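Local coordinates for protein putative metal-sulfur cluster biosynthesis proteins YuaD (Bacillus subtilis, PDB 1ORU) that is of uncharacterised function but, as a MOSC-domain protein, may bind molybdenum and pyridoxal phosphate and take part in metal-sulfur cluster biosynthesis, at residues 36-41 and 95-100; 51-56 and 127-132; 69-74 and 121-126; 84-89 and 147-152; 101-106 and 179-184. One frame throughout, in Å; residues are numbered along the deposited sequence. Where two conformers were deposited one is given.

Contacts 1, 3 and 5 belong to a curled, closed beta-sheet and touch one another pairwise: the centre of contact 3 lies about 9 Å from those of contacts 1 and 5. Strand 69-73 meets strand 98-101 between contacts 1 and 3, Ser73 meets Met103 between contacts 3 and 5, and Val100 CG1 lies 3.8 Å from Ile179 CD1 between contacts 1 and 5. Contact 2 continues from strand 122-128 into the loop beyond it, its centre about 16 Å from that of contact 3, and carries a bound sulfate, probably from the crystallisation liquor, which may mark an anion-accepting pocket. Contact 4 is peripheral, 24 Å from contact 3 between centres, and touches none of the other four.

Contact 1: residues 36-41 and 95-100; sequences GGIPGD and GANVAV
Ile38 runs extended from CB to its tip (chi2 161°), and this carries CD1 to the side chain of Asn97, while Asp41 turns CG anti to its backbone N (chi1 -180°) and brings its carboxylate to the same amide. The isoleucine and asparagine slide past each other in opposite directions, with Ile38 CD1 lying 3.8 Å from Asn97 CB and just as far from the amide carbon. Asp41 comes in at a slant, its carboxylate plane turned 78° from that of the amide. As modelled, Asp41 OD1 and Asn97 OD1 are 3.5 Å apart, though the amide O and N are probably interchanged in the model. The carboxylate itself is anchored by the backbone N of Ala18 on OD1 and that of His43 on OD2. A type II turn from Ile38 to Asp41, closed by Asp41 N to Ile38 O at 2.8 Å, presents both side chains from one short loop. Ile38 also packs on Ile17, Leu31, Phe33 and Ile69. The contact thus sets the loop between strands 30-33 and 47-49 against the start of strand 98-101, which runs parallel to strand 69-73 and antiparallel to strand 5-17.

Contact 2: residues 51-56 and 127-132; sequences GAREPM and GENDPC
Arg53 sits in a type I turn from Gly51 to Glu54, its CA 8.0 Å from that of Asp130 in the irregular chain that follows strand 122-128. The arginine bridges this gap with a chain extended from CG to NE, and its guanidinium docks edge-on against the backbone carbonyl of Asp130. NH1 gives Asp130 O a bond of 2.7 Å, in the carbonyl plane and on a lone pair. The bond angle is 159°, and the oxygen lies practically in the guanidinium plane. NH2 adds a weak bond to Asp130 O at 3.2 Å, so one oxygen serves two donors. Asn129 OD1 lies over one face of the group, 3.5 Å from Arg53 NH1 but at a poor angle for bonding; its hydrogen bond comes from Arg67. Over the opposite face sits Cys132 SG, 3.3 Å from Arg53 NH2, a placement made tentative by the two conformers deposited for the cysteine. Arg53 NE makes a salt bridge to a bound sulfate, probably from the crystallisation liquor, and Arg67 NH2 lies near the same nitrogen. A leucine here would probably leave the Asp130 carbonyl without its two donors and the sulfate without its salt bridge to NE. With the carbonyl fixing one edge and the anion held at NE, the chemistry is consistent with a pocket suited to a negatively charged ligand.

Contact 3: residues 69-74 and 121-126; sequences ISIVSI and AALLCE
Leu123 meets Ile71 and Ile69 by purely apolar contact, and the two encounters differ in closeness. The tighter is with Ile71: the side chains reach toward each other tip to tip, and Ile71 CD1 comes to 3.6 Å from Leu123 CD1. That reach depends on the isoleucine being fully extended (chi2 -180°). Ile69 makes the looser encounter, crossing the leucine at about a right angle. Its CG1 lies 4.0 Å from Leu123 CD2, and its CG2 stands equally far from Leu123 CD1, so each leucine methyl meets one branch of the isoleucine. Ser70, between the two isoleucines, points away from Leu123 and is partly exposed. On strand 122-128, Leu124 and Glu126 face another way: Leu124 packs on Arg66, and Glu126 on Leu124, of the second subunit. No hydrogen bond joins the two segments, because strand 163-169 pairs antiparallel with both of their strands and stands between them; Cys165 from that strand touches both Ile71 and Leu123. Side chains that meet across an intervening strand, inside a sheet whose strand pairings close into a ring, are what is expected of the interior of a beta-barrel, the core architecture of the MOSC domain.

Contact 4: residues 84-89 and 147-152; sequences MGVPRI and PKLASA
Met84, deposited as selenomethionine, crosses Leu149 at a slant, while Val86 meets the same leucine head-on. The first of these orientations is set by the end of the Met84 chain: it runs extended as far as SE and then bends (chi3 74°), laying the CE methyl against the first turn of helix 149-156. There CE touches three things. It is 3.8 Å from Leu149 CB, 4.3 Å from Ala152 CB one turn later, and only 3.1 Å from Leu149 O, a snug approach of a methyl to a backbone carbonyl. Ala152, whose CB also faces across the contact, is small enough to let the methyl lie close to the helix surface. The second orientation is end to end: Val86 CG1 and Leu149 CD1 come to 3.8 Å. The other leucine branch turns back to Met84, with Leu149 CD2 lying 4.0 Å from Met84 O. Leu149 is thus wedged between the two residues, one branch to each, and Gly85 between them turns the chain so that both can face it. With its positive phi, this glycine ends helix 74-84 in a Schellman motif. Neighbouring elements complete the cluster. Met84 and Ile89 both rest on Ile139 of helix 133-142, Tyr143 packs on Val86 and Leu149, and Gln140 accepts a hydrogen bond from the backbone N of Leu149. The contact therefore joins the C-terminal end of helix 74-84 to the N-terminal turn of helix 149-156, with helix 133-142 packed beside both.

Contact 5: residues 101-106 and 179-184; sequences SGMPDL and IEVHSY
Met103, a selenomethionine modelled in two conformers, makes the apolar part of this contact with Val181 and Ile179; the detail of its SE and CE contacts is tentative, since it rests on one of the two. In the conformer described, the bend at the last torsion (chi3 73°) swings CE out to the valine fork, and the two side chains meet tip to tip. Val181 CG2 is 3.8 Å from Met103 CE and equally near SE, while Val181 CG1 lies 4.0 Å from CE; the methyl therefore sits against both prongs of the valine fork. Ile179, two residues earlier on the strand and facing the same way, is a looser neighbour, its CD1 4.4 Å from Met103 SE. These inward-facing residues belong to strand 178-184, which pairs antiparallel with strands 5-17 and 114-116 in the closed beta-barrel of the MOSC domain. The loop bearing Met103 follows strand 98-101, on the other flank of strand 5-17, and drops its side chain inward. The hydrogen bonds around Met103, by contrast, run within the loop and toward helix 74-84, and none of them crosses between the two segments. Met103 O accepts Leu106 N at 3.1 Å and also receives Ser73 OG, the N-cap residue of that helix. The carboxylate of Glu75 takes the backbone N of Gly102 on one oxygen and that of Met103 on the other.

Contact 1: residues 36-41 and 95-100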
# COMPACT_ATOMS: atom_id res chain seq x y z
N GLY A 36 1.20 1.17 13.27
CA GLY A 36 0.17 2.17 13.50
C GLY A 36 0.71 3.58 13.35
O GLY A 36 -0.05 4.54 13.17
N GLY A 37 2.04 3.72 13.43
CA GLY A 37 2.65 5.03 13.28
C GLY A 37 3.51 5.45 14.46
O GLY A 37 4.21 4.62 15.06
N ILE A 38 3.43 6.73 14.80
CA ILE A 38 4.19 7.31 15.92
C ILE A 38 3.31 7.39 17.17
O ILE A 38 2.35 8.17 17.20
CB ILE A 38 4.66 8.74 15.57
CG1 ILE A 38 5.55 8.71 14.34
CG2 ILE A 38 5.38 9.35 16.76
CD1 ILE A 38 5.67 10.06 13.67
N PRO A 39 3.62 6.61 18.21
CA PRO A 39 2.79 6.68 19.42
C PRO A 39 2.66 8.13 19.91
O PRO A 39 3.64 8.87 19.97
CB PRO A 39 3.56 5.80 20.41
CG PRO A 39 4.18 4.77 19.51
CD PRO A 39 4.69 5.62 18.37
N GLY A 40 1.43 8.53 20.22
CA GLY A 40 1.19 9.88 20.70
C GLY A 40 0.97 10.88 19.59
O GLY A 40 0.62 12.04 19.85
N ASP A 41 1.17 10.45 18.35
CA ASP A 41 0.99 11.33 17.19
C ASP A 41 -0.48 11.38 16.78
O ASP A 41 -1.23 10.44 17.01
CB ASP A 41 1.81 10.83 16.01
CG ASP A 41 1.65 11.70 14.79
OD1 ASP A 41 2.23 12.81 14.78
OD2 ASP A 41 0.94 11.29 13.85
N GLY A 95 2.54 19.41 8.01
CA GLY A 95 2.24 18.30 8.90
C GLY A 95 3.11 17.07 8.67
O GLY A 95 2.70 15.95 8.96
N ALA A 96 4.31 17.28 8.15
CA ALA A 96 5.21 16.16 7.89
C ALA A 96 5.80 15.59 9.18
O ALA A 96 5.99 16.31 10.16
CB ALA A 96 6.33 16.61 6.96
N ASN A 97 6.10 14.29 9.16
CA ASN A 97 6.70 13.63 10.31
C ASN A 97 8.18 13.44 10.05
O ASN A 97 8.99 13.34 10.97
CB ASN A 97 6.05 12.26 10.54
CG ASN A 97 4.59 12.38 10.90
OD1 ASN A 97 4.24 12.97 11.93
ND2 ASN A 97 3.73 11.82 10.06
N VAL A 98 8.54 13.38 8.77
CA VAL A 98 9.93 13.23 8.38
C VAL A 98 10.22 14.12 7.18
O VAL A 98 9.47 14.15 6.20
CB VAL A 98 10.26 11.76 7.98
CG1 VAL A 98 11.76 11.63 7.69
CG2 VAL A 98 9.84 10.81 9.08
N ALA A 99 11.31 14.87 7.27
CA ALA A 99 11.73 15.72 6.18
C ALA A 99 13.06 15.12 5.74
O ALA A 99 14.00 15.05 6.53
CB ALA A 99 11.91 17.16 6.65
N VAL A 100 13.13 14.66 4.50
CA VAL A 100 14.35 14.06 4.00
C VAL A 100 15.08 14.96 3.01
O VAL A 100 14.49 15.88 2.44
CB VAL A 100 14.06 12.71 3.28
CG1 VAL A 100 13.37 11.76 4.25
CG2 VAL A 100 13.20 12.95 2.05

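Contact 2: residues 51-56 and 127-132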
# COMPACT_ATOMS: atom_id res chain seq x y z
N GLY A 51 -12.43 10.30 5.02
CA GLY A 51 -12.69 11.70 4.73
C GLY A 51 -12.60 11.95 3.24
O GLY A 51 -12.84 11.05 2.44
N ALA A 52 -12.24 13.17 2.88
CA ALA A 52 -12.12 13.56 1.48
C ALA A 52 -11.07 12.76 0.72
O ALA A 52 -11.15 12.63 -0.50
CB ALA A 52 -11.82 15.05 1.39
N ARG A 53 -10.07 12.24 1.43
CA ARG A 53 -9.02 11.46 0.79
C ARG A 53 -9.48 10.06 0.42
O ARG A 53 -8.90 9.43 -0.46
CB ARG A 53 -7.79 11.38 1.70
CG ARG A 53 -7.10 12.72 1.89
CD ARG A 53 -5.94 12.59 2.85
NE ARG A 53 -5.28 13.87 3.09
CZ ARG A 53 -4.58 14.52 2.17
NH1 ARG A 53 -4.45 14.03 0.94
NH2 ARG A 53 -4.00 15.68 2.48
N GLU A 54 -10.52 9.58 1.09
CA GLU A 54 -11.06 8.25 0.80
C GLU A 54 -12.54 8.44 0.46
O GLU A 54 -13.42 8.01 1.20
CB GLU A 54 -10.92 7.33 2.02
CG GLU A 54 -9.53 7.26 2.63
CD GLU A 54 -9.26 8.37 3.64
OE1 GLU A 54 -10.21 9.10 4.01
OE2 GLU A 54 -8.10 8.50 4.08
N PRO A 55 -12.82 9.08 -0.69
CA PRO A 55 -14.18 9.35 -1.17
C PRO A 55 -15.10 8.16 -1.44
O PRO A 55 -16.31 8.33 -1.55
CB PRO A 55 -13.94 10.20 -2.42
CG PRO A 55 -12.68 9.63 -2.95
CD PRO A 55 -11.83 9.48 -1.70
N MSE A 56 -14.53 6.96 -1.55
CA MSE A 56 -15.35 5.77 -1.81
C MSE A 56 -16.06 5.28 -0.54
O MSE A 56 -16.87 4.35 -0.59
CB MSE A 56 -14.51 4.64 -2.40
CG MSE A 56 -13.42 4.09 -1.50
SE MSE A 56 -11.85 5.22 -1.35
CE MSE A 56 -11.33 5.23 -3.21
N GLY A 127 2.41 5.68 -1.53
CA GLY A 127 2.12 6.65 -2.57
C GLY A 127 2.07 8.13 -2.27
O GLY A 127 2.32 8.57 -1.15
N GLU A 128 1.71 8.89 -3.29
CA GLU A 128 1.63 10.34 -3.21
C GLU A 128 0.63 10.87 -2.21
O GLU A 128 -0.46 10.34 -2.04
CB GLU A 128 1.27 10.93 -4.57
CG GLU A 128 2.20 10.58 -5.70
CD GLU A 128 1.85 11.34 -6.97
OE1 GLU A 128 2.42 11.01 -8.03
OE2 GLU A 128 1.01 12.26 -6.89
N ASN A 129 1.02 11.96 -1.55
CA ASN A 129 0.15 12.62 -0.60
C ASN A 129 -0.47 13.77 -1.40
O ASN A 129 0.22 14.73 -1.75
CB ASN A 129 0.96 13.15 0.58
CG ASN A 129 0.09 13.72 1.67
OD1 ASN A 129 -1.12 13.46 1.72
ND2 ASN A 129 0.69 14.50 2.56
N ASP A 130 -1.75 13.65 -1.72
CA ASP A 130 -2.45 14.66 -2.50
C ASP A 130 -2.63 15.94 -1.69
O ASP A 130 -3.12 15.90 -0.56
CB ASP A 130 -3.82 14.12 -2.94
CG ASP A 130 -4.51 15.02 -3.93
OD1 ASP A 130 -3.92 15.30 -5.00
OD2 ASP A 130 -5.65 15.45 -3.66
N PRO A 131 -2.24 17.09 -2.25
CA PRO A 131 -2.37 18.37 -1.56
C PRO A 131 -3.80 18.88 -1.38
O PRO A 131 -4.60 18.89 -2.33
CB PRO A 131 -1.52 19.32 -2.40
CG PRO A 131 -1.64 18.75 -3.78
CD PRO A 131 -1.55 17.26 -3.55
N CYS A 132 -4.12 19.28 -0.16
CA CYS A 132 -5.44 19.80 0.18
C CYS A 132 -5.30 21.26 0.60
O CYS A 132 -4.20 21.77 0.78
CB CYS A 132 -6.05 18.98 1.32
SG CYS A 132 -6.37 17.25 0.89

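Contact 3: residues 69-74 and 121-126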
# COMPACT_ATOMS: atom_id res chain seq x y z
N ILE A 69 2.48 7.66 8.39
CA ILE A 69 3.64 8.56 8.43
C ILE A 69 3.67 9.42 7.17
O ILE A 69 3.50 8.92 6.06
CB ILE A 69 4.96 7.75 8.50
CG1 ILE A 69 4.97 6.84 9.73
CG2 ILE A 69 6.15 8.71 8.54
CD1 ILE A 69 5.04 7.59 11.06
N SER A 70 3.89 10.72 7.36
CA SER A 70 3.95 11.64 6.24
C SER A 70 5.38 12.09 6.02
O SER A 70 6.06 12.48 6.97
CB SER A 70 3.06 12.86 6.53
OG SER A 70 3.14 13.79 5.47
N ILE A 71 5.84 12.02 4.77
CA ILE A 71 7.21 12.41 4.44
C ILE A 71 7.29 13.44 3.32
O ILE A 71 6.55 13.36 2.33
CB ILE A 71 8.06 11.19 3.98
CG1 ILE A 71 7.96 10.06 5.00
CG2 ILE A 71 9.51 11.62 3.79
CD1 ILE A 71 8.78 8.83 4.61
N VAL A 72 8.18 14.42 3.48
CA VAL A 72 8.40 15.44 2.45
C VAL A 72 9.91 15.58 2.29
O VAL A 72 10.67 15.23 3.20
CB VAL A 72 7.83 16.83 2.85
CG1 VAL A 72 6.33 16.74 3.06
CG2 VAL A 72 8.52 17.37 4.10
N SER A 73 10.36 16.06 1.14
CA SER A 73 11.79 16.24 0.95
C SER A 73 12.07 17.74 0.97
O SER A 73 11.24 18.54 0.51
CB SER A 73 12.25 15.61 -0.36
OG SER A 73 12.15 16.52 -1.44
N ILE A 74 13.21 18.11 1.52
CA ILE A 74 13.61 19.51 1.58
C ILE A 74 13.64 20.09 0.17
O ILE A 74 13.19 21.22 -0.06
CB ILE A 74 15.02 19.67 2.22
CG1 ILE A 74 14.99 19.20 3.68
CG2 ILE A 74 15.49 21.12 2.10
CD1 ILE A 74 14.01 19.95 4.56
N ALA A 121 14.17 0.35 11.78
CA ALA A 121 12.81 0.84 11.56
C ALA A 121 12.63 0.96 10.05
O ALA A 121 13.54 1.41 9.34
CB ALA A 121 12.61 2.20 12.23
N ALA A 122 11.47 0.55 9.55
CA ALA A 122 11.22 0.60 8.11
C ALA A 122 9.83 1.11 7.75
O ALA A 122 8.84 0.78 8.40
CB ALA A 122 11.43 -0.79 7.51
N LEU A 123 9.78 1.92 6.70
CA LEU A 123 8.53 2.48 6.21
C LEU A 123 8.18 1.90 4.85
O LEU A 123 9.05 1.75 3.98
CB LEU A 123 8.65 4.01 6.10
CG LEU A 123 8.94 4.77 7.40
CD1 LEU A 123 9.03 6.26 7.14
CD2 LEU A 123 7.85 4.47 8.41
N LEU A 124 6.91 1.57 4.68
CA LEU A 124 6.40 1.02 3.42
C LEU A 124 5.72 2.18 2.69
O LEU A 124 4.81 2.79 3.23
CB LEU A 124 5.38 -0.08 3.69
CG LEU A 124 4.57 -0.59 2.49
CD1 LEU A 124 5.49 -1.31 1.51
CD2 LEU A 124 3.46 -1.52 2.98
N CYS A 125 6.17 2.48 1.48
CA CYS A 125 5.58 3.59 0.73
C CYS A 125 4.14 3.32 0.26
O CYS A 125 3.86 2.32 -0.42
CB CYS A 125 6.45 3.94 -0.47
SG CYS A 125 5.83 5.36 -1.39
N GLU A 126 3.22 4.21 0.64
CA GLU A 126 1.83 4.10 0.22
C GLU A 126 1.43 5.18 -0.79
O GLU A 126 0.26 5.57 -0.88
CB GLU A 126 0.90 4.14 1.44
CG GLU A 126 0.88 2.83 2.24
CD GLU A 126 0.29 1.65 1.48
OE1 GLU A 126 -0.73 1.85 0.79
OE2 GLU A 126 0.82 0.53 1.58

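Contact 4: residues 84-89 and 147-152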
# COMPACT_ATOMS: atom_id res chain seq x y z
N MSE A 84 5.37 29.15 -5.50
CA MSE A 84 4.40 30.00 -4.83
C MSE A 84 4.90 31.43 -4.64
O MSE A 84 4.12 32.32 -4.29
CB MSE A 84 4.05 29.42 -3.46
CG MSE A 84 3.26 28.12 -3.53
SE MSE A 84 2.86 27.51 -1.77
CE MSE A 84 1.49 28.81 -1.31
N GLY A 85 6.19 31.64 -4.87
CA GLY A 85 6.74 32.98 -4.71
C GLY A 85 6.98 33.37 -3.26
O GLY A 85 6.95 34.55 -2.93
N VAL A 86 7.20 32.38 -2.39
CA VAL A 86 7.46 32.66 -0.98
C VAL A 86 8.88 32.21 -0.64
O VAL A 86 9.41 31.28 -1.24
CB VAL A 86 6.45 31.95 -0.05
CG1 VAL A 86 5.04 32.48 -0.30
CG2 VAL A 86 6.51 30.45 -0.26
N PRO A 87 9.51 32.87 0.35
CA PRO A 87 10.87 32.55 0.79
C PRO A 87 11.12 31.14 1.29
O PRO A 87 12.20 30.59 1.07
CB PRO A 87 11.14 33.61 1.85
CG PRO A 87 9.80 33.85 2.43
CD PRO A 87 8.92 33.91 1.21
N ARG A 88 10.14 30.54 1.96
CA ARG A 88 10.33 29.19 2.47
C ARG A 88 9.05 28.47 2.84
O ARG A 88 8.02 29.09 3.12
CB ARG A 88 11.26 29.22 3.69
CG ARG A 88 10.75 30.10 4.82
CD ARG A 88 11.62 29.99 6.06
NE ARG A 88 11.15 30.89 7.12
CZ ARG A 88 11.67 30.93 8.35
NH1 ARG A 88 12.68 30.14 8.67
NH2 ARG A 88 11.19 31.78 9.24
N ILE A 89 9.12 27.14 2.82
CA ILE A 89 8.00 26.27 3.18
C ILE A 89 8.57 25.27 4.18
O ILE A 89 9.41 24.45 3.83
CB ILE A 89 7.47 25.50 1.95
CG1 ILE A 89 6.82 26.46 0.96
CG2 ILE A 89 6.47 24.44 2.39
CD1 ILE A 89 5.58 27.15 1.49
N PRO A 147 -1.53 37.51 -1.73
CA PRO A 147 -2.83 36.97 -2.14
C PRO A 147 -2.95 35.54 -2.66
O PRO A 147 -2.03 35.00 -3.28
CB PRO A 147 -3.29 37.98 -3.18
CG PRO A 147 -2.00 38.32 -3.86
CD PRO A 147 -1.07 38.53 -2.68
N LYS A 148 -4.11 34.95 -2.39
CA LYS A 148 -4.48 33.60 -2.83
C LYS A 148 -3.41 32.52 -2.74
O LYS A 148 -3.25 31.72 -3.66
CB LYS A 148 -5.00 33.68 -4.27
CG LYS A 148 -6.11 34.69 -4.46
CD LYS A 148 -6.61 34.70 -5.90
CE LYS A 148 -7.74 35.70 -6.09
NZ LYS A 148 -7.31 37.10 -5.80
N LEU A 149 -2.69 32.47 -1.62
CA LEU A 149 -1.66 31.45 -1.48
C LEU A 149 -2.22 30.06 -1.22
O LEU A 149 -1.61 29.07 -1.61
CB LEU A 149 -0.67 31.83 -0.37
CG LEU A 149 0.26 33.02 -0.66
CD1 LEU A 149 1.32 33.11 0.43
CD2 LEU A 149 0.92 32.85 -2.02
N ALA A 150 -3.38 29.97 -0.57
CA ALA A 150 -3.97 28.66 -0.28
C ALA A 150 -4.24 27.90 -1.57
O ALA A 150 -3.86 26.73 -1.70
CB ALA A 150 -5.26 28.82 0.51
N SER A 151 -4.92 28.54 -2.51
CA SER A 151 -5.22 27.89 -3.78
C SER A 151 -3.93 27.71 -4.57
O SER A 151 -3.79 26.75 -5.33
CB SER A 151 -6.23 28.72 -4.58
OG SER A 151 -5.73 30.02 -4.85
N ALA A 152 -2.97 28.61 -4.36
CA ALA A 152 -1.69 28.52 -5.05
C ALA A 152 -0.95 27.26 -4.62
O ALA A 152 -0.28 26.61 -5.43
CB ALA A 152 -0.85 29.76 -4.75

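Contact 5: residues 101-106 and 179-184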
# COMPACT_ATOMS: atom_id res chain seq x y z
N SER A 101 16.38 14.72 2.85
CA SER A 101 17.18 15.47 1.89
C SER A 101 17.84 14.42 1.00
O SER A 101 18.00 13.26 1.41
CB SER A 101 18.24 16.35 2.59
OG SER A 101 19.23 15.59 3.26
N GLY A 102 18.18 14.81 -0.22
CA GLY A 102 18.78 13.87 -1.13
C GLY A 102 17.72 13.14 -1.94
O GLY A 102 18.02 12.15 -2.61
N MSE A 103 16.48 13.62 -1.88
CA MSE A 103 15.40 13.00 -2.63
C MSE A 103 14.56 14.05 -3.36
O MSE A 103 13.40 14.28 -3.03
CB MSE A 103 14.52 12.18 -1.68
CG MSE A 103 15.29 11.09 -0.96
SE MSE A 103 14.18 9.84 -0.02
CE MSE A 103 13.47 8.88 -1.54
N PRO A 104 15.16 14.70 -4.37
CA PRO A 104 14.48 15.74 -5.15
C PRO A 104 13.23 15.27 -5.90
O PRO A 104 12.43 16.09 -6.37
CB PRO A 104 15.58 16.25 -6.09
CG PRO A 104 16.46 15.06 -6.27
CD PRO A 104 16.53 14.49 -4.86
N ASP A 105 13.06 13.96 -6.03
CA ASP A 105 11.90 13.40 -6.70
C ASP A 105 11.16 12.42 -5.80
O ASP A 105 10.59 11.43 -6.27
CB ASP A 105 12.31 12.70 -8.00
CG ASP A 105 12.74 13.68 -9.07
OD1 ASP A 105 11.92 14.55 -9.46
OD2 ASP A 105 13.89 13.58 -9.54
N LEU A 106 11.18 12.70 -4.50
CA LEU A 106 10.52 11.86 -3.51
C LEU A 106 9.09 11.49 -3.83
O LEU A 106 8.68 10.33 -3.67
CB LEU A 106 10.53 12.56 -2.15
CG LEU A 106 9.69 11.89 -1.05
CD1 LEU A 106 10.33 10.57 -0.65
CD2 LEU A 106 9.57 12.83 0.14
N ILE A 179 19.38 7.27 5.62
CA ILE A 179 18.39 6.27 5.31
C ILE A 179 18.70 5.52 4.02
O ILE A 179 19.37 6.04 3.12
CB ILE A 179 16.97 6.88 5.20
CG1 ILE A 179 16.96 8.05 4.21
CG2 ILE A 179 16.52 7.33 6.58
CD1 ILE A 179 15.57 8.62 3.95
N GLU A 180 18.21 4.28 3.95
CA GLU A 180 18.41 3.42 2.80
C GLU A 180 17.07 3.32 2.09
O GLU A 180 16.10 2.82 2.66
CB GLU A 180 18.85 2.04 3.26
CG GLU A 180 19.31 1.11 2.16
CD GLU A 180 20.70 1.44 1.68
OE1 GLU A 180 21.23 0.71 0.81
OE2 GLU A 180 21.28 2.44 2.17
N VAL A 181 17.00 3.80 0.85
CA VAL A 181 15.76 3.74 0.10
C VAL A 181 15.80 2.60 -0.91
O VAL A 181 16.75 2.50 -1.69
CB VAL A 181 15.49 5.07 -0.65
CG1 VAL A 181 14.18 4.99 -1.44
CG2 VAL A 181 15.44 6.23 0.35
N HIS A 182 14.80 1.73 -0.84
CA HIS A 182 14.68 0.60 -1.76
C HIS A 182 13.53 0.98 -2.68
O HIS A 182 12.36 0.82 -2.34
CB HIS A 182 14.38 -0.68 -0.99
CG HIS A 182 15.45 -1.06 -0.01
ND1 HIS A 182 16.46 -1.94 -0.32
CD2 HIS A 182 15.70 -0.63 1.25
CE1 HIS A 182 17.29 -2.04 0.71
NE2 HIS A 182 16.85 -1.25 1.67
N SER A 183 13.88 1.53 -3.84
CA SER A 183 12.90 1.99 -4.82
C SER A 183 12.34 0.86 -5.68
O SER A 183 13.07 0.20 -6.41
CB SER A 183 13.53 3.07 -5.70
OG SER A 183 12.56 3.77 -6.45
N TYR A 184 11.03 0.66 -5.58
CA TYR A 184 10.35 -0.39 -6.33
C TYR A 184 10.30 -0.09 -7.83
O TYR A 184 10.07 1.05 -8.24
CB TYR A 184 8.92 -0.56 -5.81
CG TYR A 184 8.12 -1.63 -6.52
CD1 TYR A 184 8.49 -2.97 -6.46
CD2 TYR A 184 6.98 -1.29 -7.26
CE1 TYR A 184 7.74 -3.96 -7.11
CE2 TYR A 184 6.22 -2.27 -7.91
CZ TYR A 184 6.61 -3.60 -7.83
OH TYR A 184 5.87 -4.57 -8.47